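Local coordinates for endoglucanase (Cryptopygus antarcticus, PDB 5H4U), which hydrolyses internal beta-1,4-glucosidic linkages in cellulose, lichenan and cereal beta-glucans, yielding mainly cellobiose, cellotriose and cellotetraose from carboxymethylcellulose, at residues L139-G144 with G192-A197. Sequence-based numbering, arbitrary orientation.
Sequences LMIPGG and GWFKNA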
ATOM      1  N   LEU A 139       0.006   5.309   1.543  1.00  7.93           N
ATOM      2  CA  LEU A 139       0.962   4.550   0.747  1.00  8.13           C
ATOM      3  C   LEU A 139       1.529   3.387   1.551  1.00  7.27           C
ATOM      4  O   LEU A 139       1.944   3.549   2.699  1.00  7.69           O
ATOM      5  CB  LEU A 139       2.095   5.459   0.239  1.00  7.91           C
ATOM      6  CG  LEU A 139       1.823   6.561  -0.802  1.00  8.06           C
ATOM      7  CD1 LEU A 139       0.624   7.410  -0.479  1.00  8.90           C
ATOM      8  CD2 LEU A 139       3.026   7.459  -0.980  1.00  7.74           C
ATOM      9  N   MET A 140       1.608   2.231   0.917  1.00  7.35           N
ATOM     10  CA  MET A 140       2.109   1.037   1.586  1.00  7.59           C
ATOM     11  C   MET A 140       3.634   1.026   1.490  1.00  7.60           C
ATOM     12  O   MET A 140       4.208   0.720   0.447  1.00  7.70           O
ATOM     13  CB  MET A 140       1.470  -0.201   0.970  1.00  7.63           C
ATOM     14  CG  MET A 140       0.113  -0.492   1.572  1.00  8.31           C
ATOM     15  SD  MET A 140      -0.875  -1.789   0.776  1.00 11.13           S
ATOM     16  CE  MET A 140      -0.235  -3.227   1.620  1.00  9.07           C
ATOM     17  N   ILE A 141       4.303   1.366   2.591  1.00  7.94           N
ATOM     18  CA  ILE A 141       5.757   1.451   2.637  1.00  7.67           C
ATOM     19  C   ILE A 141       6.289   0.671   3.834  1.00  7.98           C
ATOM     20  O   ILE A 141       5.988   1.018   4.977  1.00  8.17           O
ATOM     21  CB  ILE A 141       6.224   2.911   2.698  1.00  7.54           C
ATOM     22  CG1 ILE A 141       5.500   3.707   1.607  1.00  7.64           C
ATOM     23  CG2 ILE A 141       7.704   2.977   2.467  1.00  8.04           C
ATOM     24  CD1 ILE A 141       5.562   5.186   1.761  1.00  7.80           C
ATOM     25  N   PRO A 142       7.085  -0.379   3.633  1.00  8.20           N
ATOM     26  CA  PRO A 142       7.627  -1.133   4.770  1.00  8.22           C
ATOM     27  C   PRO A 142       8.455  -0.240   5.677  1.00  8.64           C
ATOM     28  O   PRO A 142       9.377   0.446   5.235  1.00  8.45           O
ATOM     29  CB  PRO A 142       8.488  -2.203   4.097  1.00  8.65           C
ATOM     30  CG  PRO A 142       7.952  -2.317   2.744  1.00  8.66           C
ATOM     31  CD  PRO A 142       7.492  -0.966   2.355  1.00  8.24           C
ATOM     32  N   GLY A 143       8.074  -0.199   6.945  1.00  8.64           N
ATOM     33  CA  GLY A 143       8.771   0.617   7.898  1.00  8.62           C
ATOM     34  C   GLY A 143       8.127   1.953   8.162  1.00  9.02           C
ATOM     35  O   GLY A 143       8.631   2.697   9.007  1.00  9.66           O
ATOM     36  N   GLY A 144       7.075   2.313   7.415  1.00  8.86           N
ATOM     37  CA  GLY A 144       6.402   3.575   7.634  1.00  8.66           C
ATOM     38  C   GLY A 144       5.399   3.621   8.764  1.00  8.83           C
ATOM     39  O   GLY A 144       4.721   4.642   8.906  1.00  9.32           O
ATOM     40  N   GLY A 192      15.048   7.023  -0.466  1.00  9.59           N
ATOM     41  CA  GLY A 192      15.752   7.391  -1.676  1.00  8.96           C
ATOM     42  C   GLY A 192      14.882   8.163  -2.644  1.00  8.83           C
ATOM     43  O   GLY A 192      14.909   9.397  -2.657  1.00  9.25           O
ATOM     44  N   TRP A 193      14.026   7.456  -3.382  1.00  8.08           N
ATOM     45  CA  TRP A 193      13.162   8.124  -4.348  1.00  7.96           C
ATOM     46  C   TRP A 193      12.117   8.976  -3.648  1.00  8.26           C
ATOM     47  O   TRP A 193      11.787  10.076  -4.109  1.00  8.25           O
ATOM     48  CB  TRP A 193      12.484   7.074  -5.223  1.00  7.69           C
ATOM     49  CG  TRP A 193      11.588   7.588  -6.334  1.00  8.13           C
ATOM     50  CD1 TRP A 193      11.895   7.639  -7.663  1.00  8.32           C
ATOM     51  CD2 TRP A 193      10.239   8.077  -6.224  1.00  7.98           C
ATOM     52  NE1 TRP A 193      10.838   8.127  -8.383  1.00  8.15           N
ATOM     53  CE2 TRP A 193       9.811   8.417  -7.526  1.00  8.05           C
ATOM     54  CE3 TRP A 193       9.361   8.275  -5.154  1.00  7.60           C
ATOM     55  CZ2 TRP A 193       8.549   8.941  -7.790  1.00  8.06           C
ATOM     56  CZ3 TRP A 193       8.120   8.806  -5.411  1.00  7.81           C
ATOM     57  CH2 TRP A 193       7.718   9.128  -6.725  1.00  8.21           C
ATOM     58  N   PHE A 194      11.588   8.474  -2.529  1.00  8.48           N
ATOM     59  CA  PHE A 194      10.538   9.116  -1.755  1.00  8.13           C
ATOM     60  C   PHE A 194      11.075  10.193  -0.822  1.00  8.48           C
ATOM     61  O   PHE A 194      10.301  11.010  -0.333  1.00  8.30           O
ATOM     62  CB  PHE A 194       9.802   8.029  -0.971  1.00  8.31           C
ATOM     63  CG  PHE A 194       8.507   8.459  -0.345  1.00  8.25           C
ATOM     64  CD1 PHE A 194       7.337   8.535  -1.098  1.00  7.92           C
ATOM     65  CD2 PHE A 194       8.450   8.757   1.002  1.00  8.24           C
ATOM     66  CE1 PHE A 194       6.139   8.898  -0.514  1.00  7.60           C
ATOM     67  CE2 PHE A 194       7.253   9.136   1.578  1.00  8.92           C
ATOM     68  CZ  PHE A 194       6.090   9.197   0.811  1.00  8.24           C
ATOM     69  N   LYS A 195      12.382  10.193  -0.554  1.00  9.26           N
ATOM     70  CA  LYS A 195      13.088  11.265   0.161  1.00  8.82           C
ATOM     71  C   LYS A 195      12.598  11.454   1.581  1.00  9.03           C
ATOM     72  O   LYS A 195      12.749  12.538   2.142  1.00  9.62           O
ATOM     73  CB  LYS A 195      13.003  12.590  -0.587  1.00  8.39           C
ATOM     74  CG  LYS A 195      13.976  12.671  -1.718  1.00  9.24           C
ATOM     75  CD  LYS A 195      13.843  13.952  -2.512  1.00  9.31           C
ATOM     76  CE  LYS A 195      14.460  13.787  -3.871  1.00  8.62           C
ATOM     77  NZ  LYS A 195      14.267  14.988  -4.669  1.00  9.37           N
ATOM     78  N   ASN A 196      12.037  10.404   2.177  1.00  9.07           N
ATOM     79  CA  ASN A 196      11.424  10.461   3.502  1.00  9.04           C
ATOM     80  C   ASN A 196      10.479  11.654   3.651  1.00  8.75           C
ATOM     81  O   ASN A 196      10.287  12.184   4.746  1.00  9.28           O
ATOM     82  CB  ASN A 196      12.515  10.469   4.565  1.00  9.38           C
ATOM     83  CG  ASN A 196      11.986  10.200   5.949  1.00  9.98           C
ATOM     84  OD1 ASN A 196      10.930   9.566   6.123  1.00  9.46           O
ATOM     85  ND2 ASN A 196      12.734  10.640   6.950  1.00  9.99           N
ATOM     86  N   ALA A 197       9.809  12.010   2.560  1.00  8.62           N
ATOM     87  CA  ALA A 197       8.781  13.037   2.579  1.00  8.61           C
ATOM     88  C   ALA A 197       7.754  12.716   3.641  1.00  9.28           C
ATOM     89  O   ALA A 197       7.388  11.555   3.836  1.00  9.77           O
ATOM     90  CB  ALA A 197       8.093  13.124   1.221  1.00  9.04           C
TER
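Leu139 and Ile141 meet the ring of Phe194 in a small, buried, wholly apolar contact, where the end of strand 135-140 faces the loop between helix 184-191 and strand 201-207. No hydrogen bond crosses it, and the backbones stay well apart, with 10.0 Å between Ile141 CA and Phe194 CA; side chains alone bridge the gap. Phe194 reaches over because its CG lies anti to the backbone N (chi1 -168°), which sends the far end of the ring toward the strand. Leu139 touches that end through one methyl, CD2, which comes in obliquely at 3.5 Å from Phe194 CE1. Ile141 is placed differently: its terminal CD1 sits over one ring face, displaced toward the rim and 4.2 Å from Phe194 CZ. Leu139 lies on a strand of the double-psi beta-barrel of family 45 glycoside hydrolases, where strand 135-140 runs parallel to 19-27 and antiparallel to 85-94; Ile141 follows directly after it. Just beyond the strand, residues Ile141 to Gly144 form a type II turn, closed by Gly144 N bonding to Ile141 O at 3.0 Å; its third residue is Gly143, whose positive phi (98°) suits glycine. Trp189 of helix 184-191 touches both Ile141 and the Phe194 ring. Asp138, the inferred proton donor, immediately precedes Leu139, their side chains about 6 Å apart.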